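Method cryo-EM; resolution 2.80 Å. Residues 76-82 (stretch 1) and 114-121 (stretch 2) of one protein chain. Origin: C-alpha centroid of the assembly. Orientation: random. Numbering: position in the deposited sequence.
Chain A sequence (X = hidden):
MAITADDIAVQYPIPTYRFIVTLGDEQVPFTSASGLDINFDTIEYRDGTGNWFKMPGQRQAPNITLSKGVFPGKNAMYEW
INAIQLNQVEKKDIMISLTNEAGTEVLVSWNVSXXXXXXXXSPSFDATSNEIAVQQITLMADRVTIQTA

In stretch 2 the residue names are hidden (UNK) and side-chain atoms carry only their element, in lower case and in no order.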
# COMPACT_ATOMS: atom_id res chain seq x y z
N ALA A 76 38.74 33.75 -15.74
CA ALA A 76 40.02 34.06 -15.12
C ALA A 76 40.99 32.90 -15.17
O ALA A 76 42.21 33.12 -15.17
CB ALA A 76 39.80 34.50 -13.67
N MET A 77 40.50 31.67 -15.22
CA MET A 77 41.35 30.51 -15.41
C MET A 77 41.79 30.35 -16.86
O MET A 77 42.72 29.57 -17.12
CB MET A 77 40.64 29.23 -14.96
CG MET A 77 40.30 29.17 -13.48
SD MET A 77 41.72 29.26 -12.39
CE MET A 77 41.56 30.93 -11.74
N TYR A 78 41.16 31.05 -17.79
CA TYR A 78 41.58 30.97 -19.18
C TYR A 78 42.72 31.93 -19.49
O TYR A 78 43.65 31.56 -20.20
CB TYR A 78 40.41 31.24 -20.11
CG TYR A 78 40.79 31.29 -21.57
CD1 TYR A 78 41.14 30.13 -22.24
CD2 TYR A 78 40.79 32.48 -22.27
CE1 TYR A 78 41.49 30.17 -23.57
CE2 TYR A 78 41.13 32.53 -23.59
CZ TYR A 78 41.48 31.37 -24.24
OH TYR A 78 41.83 31.42 -25.57
N GLU A 79 42.69 33.16 -18.96
CA GLU A 79 43.78 34.08 -19.26
C GLU A 79 45.07 33.74 -18.52
O GLU A 79 46.10 34.35 -18.80
CB GLU A 79 43.43 35.54 -18.96
CG GLU A 79 42.39 36.14 -19.87
CD GLU A 79 41.04 36.25 -19.23
OE1 GLU A 79 40.97 36.09 -17.99
OE2 GLU A 79 40.05 36.49 -19.94
N TRP A 80 45.03 32.79 -17.59
CA TRP A 80 46.23 32.33 -16.92
C TRP A 80 46.84 31.11 -17.60
O TRP A 80 48.05 30.88 -17.45
CB TRP A 80 45.90 32.06 -15.45
CG TRP A 80 47.03 31.59 -14.60
CD1 TRP A 80 48.29 32.09 -14.57
CD2 TRP A 80 46.95 30.64 -13.54
NE1 TRP A 80 49.03 31.45 -13.61
CE2 TRP A 80 48.23 30.55 -12.96
CE3 TRP A 80 45.93 29.82 -13.05
CZ2 TRP A 80 48.51 29.69 -11.91
CZ3 TRP A 80 46.22 28.96 -12.01
CH2 TRP A 80 47.49 28.90 -11.46
N ILE A 81 46.06 30.36 -18.37
CA ILE A 81 46.59 29.27 -19.17
C ILE A 81 46.82 29.70 -20.62
O ILE A 81 47.52 29.00 -21.37
CB ILE A 81 45.67 28.03 -19.09
CG1 ILE A 81 46.41 26.74 -19.44
CG2 ILE A 81 44.46 28.20 -19.98
CD1 ILE A 81 45.67 25.50 -19.11
N ASN A 82 46.27 30.84 -21.05
CA ASN A 82 46.53 31.32 -22.40
C ASN A 82 47.84 32.09 -22.49
O ASN A 82 48.38 32.23 -23.59
CB ASN A 82 45.39 32.21 -22.88
CG ASN A 82 45.23 32.21 -24.39
OD1 ASN A 82 44.25 32.73 -24.91
ND2 ASN A 82 46.16 31.58 -25.10
N UNK A 114 54.34 26.88 -5.78
CA UNK A 114 54.47 27.47 -7.12
C UNK A 114 53.63 26.65 -8.08
O UNK A 114 54.12 25.69 -8.69
n UNK A 114 57.94 28.30 -6.51
o UNK A 114 56.21 29.71 -6.63
c UNK A 114 56.70 28.61 -6.86
c UNK A 114 55.92 27.54 -7.57
N UNK A 115 52.37 27.03 -8.24
CA UNK A 115 51.45 26.32 -9.10
C UNK A 115 51.30 27.04 -10.43
O UNK A 115 51.27 28.27 -10.48
c UNK A 115 50.09 26.17 -8.43
N UNK A 116 51.22 26.26 -11.51
CA UNK A 116 50.98 26.80 -12.84
C UNK A 116 50.10 25.80 -13.58
O UNK A 116 50.19 24.60 -13.32
c UNK A 116 52.30 27.06 -13.59
c UNK A 116 53.12 25.84 -13.89
c UNK A 116 54.02 25.35 -12.96
c UNK A 116 53.03 25.21 -15.12
c UNK A 116 54.78 24.24 -13.24
c UNK A 116 54.67 23.62 -14.46
c UNK A 116 53.79 24.10 -15.40
N UNK A 117 49.25 26.26 -14.49
CA UNK A 117 48.30 25.34 -15.14
C UNK A 117 48.96 24.49 -16.21
O UNK A 117 49.81 24.95 -16.97
c UNK A 117 47.99 27.53 -15.98
c UNK A 117 47.26 26.28 -15.74
c UNK A 117 48.97 27.66 -14.86
N UNK A 118 48.54 23.23 -16.26
CA UNK A 118 48.95 22.34 -17.33
C UNK A 118 47.79 21.88 -18.20
O UNK A 118 48.04 21.41 -19.32
c UNK A 118 50.88 21.51 -15.97
o UNK A 118 48.77 20.38 -15.91
c UNK A 118 49.66 21.10 -16.76
N UNK A 119 46.55 22.01 -17.75
CA UNK A 119 45.41 21.62 -18.56
C UNK A 119 44.19 22.41 -18.13
O UNK A 119 44.11 22.90 -17.00
o UNK A 119 44.62 19.79 -17.18
c UNK A 119 45.12 20.12 -18.45
N UNK A 120 43.24 22.54 -19.05
CA UNK A 120 41.96 23.20 -18.77
C UNK A 120 40.91 22.52 -19.63
O UNK A 120 40.85 22.77 -20.83
c UNK A 120 40.37 25.46 -17.34
c UNK A 120 40.74 25.48 -18.80
c UNK A 120 42.02 24.69 -19.06
c UNK A 120 40.89 26.90 -19.29
N UNK A 121 40.09 21.66 -19.03
CA UNK A 121 39.13 20.88 -19.78
C UNK A 121 37.79 21.60 -19.81
O UNK A 121 37.21 21.89 -18.76
c UNK A 121 38.96 19.48 -19.19
c UNK A 121 40.31 18.79 -19.08
o UNK A 121 38.39 19.58 -17.89

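Position 114 carries four side-chain atoms, two carbons of which the second bears one oxygen and one nitrogen. It lies where the chain turns a corner, and its side chain is out of reach of the helical segment, so it takes no part in the contact. A short side chain ending in a carboxamide makes the residue N114.

Position 115 has a single side-chain carbon. Its CA-to-CB bond points sideways, and the backbone does the touching: the carbonyl oxygen, O of 115, lies 3.4 Å from W80 CZ2, at the edge of the indole and near its plane. The lone carbon identifies A115.

At position 116 one carbon leads into a ring of six carbons with no heteroatom, and the ring leads away from stretch 1. What meets the indole is again backbone, CA of 116 lying 3.9 Å from W80 CZ2. The all-carbon six-membered ring makes the residue F116, with chi1 in the p well.

The three side-chain carbons of position 117 close a ring onto the backbone nitrogen. The CA-to-CB bond points toward the helical segment, CB of 117 packs 3.8 Å from I81 CD1, and the ring carbon bonded to the nitrogen sits over one face of the indole. Such a closed ring is found only in proline: P117. P117 CD lies 3.5 Å from W80 CE2; P117 CD is also 3.6 Å from the centroid of the six-membered ring of W80, 15° off the ring normal, a CH-pi contact. The small ring thus serves two neighbours at once.

Position 118 shows one carbon carrying an oxygen and a carbon. Its CA-to-CB bond points away, and what it offers stretch 1 is backbone, with C of 118 lying 4.3 Å from I81 CD1. The beta-branched pattern is that of T118, whose hydroxyl is hydrogen-bonded elsewhere in the structure.

Position 119 has one carbon followed by one oxygen. Its CA-to-CB bond also points away, while C of 119 approaches I81 CD1 to 3.6 Å. The residue is S119, its hydroxyl likewise hydrogen-bonded elsewhere.

Position 120 has four carbons, forked at the second, with CB pointing toward stretch 1. CB of 120 lies 3.7 Å from I81 CD1, and a terminal carbon meets the Y78 ring at its edge. A fork at the second carbon rather than the first gives L120. L120 CD2 reaches 3.9 Å from M77 O and 4.4 Å from Y78 CD1.

Position 121 bears one carbon carrying an oxygen and a carbon, out of reach of the helical segment, and is T121.

The contact is largely apolar, with no hydrogen bond between the stretches, and buries 382 Å² in total. A short, weakly bonded helix, with a weak bond from I81 N to Y78 O at 3.3 Å and N82 N donating to Y78 O at 2.8 Å, presents W80 and I81 to the strand. I81, with both chi angles in the t well, sends CD1 along the backbone of T118 and S119, between P117 and L120. The indole is covered on one face by P117.

Stretch 2 114-121: NAFPTSLT
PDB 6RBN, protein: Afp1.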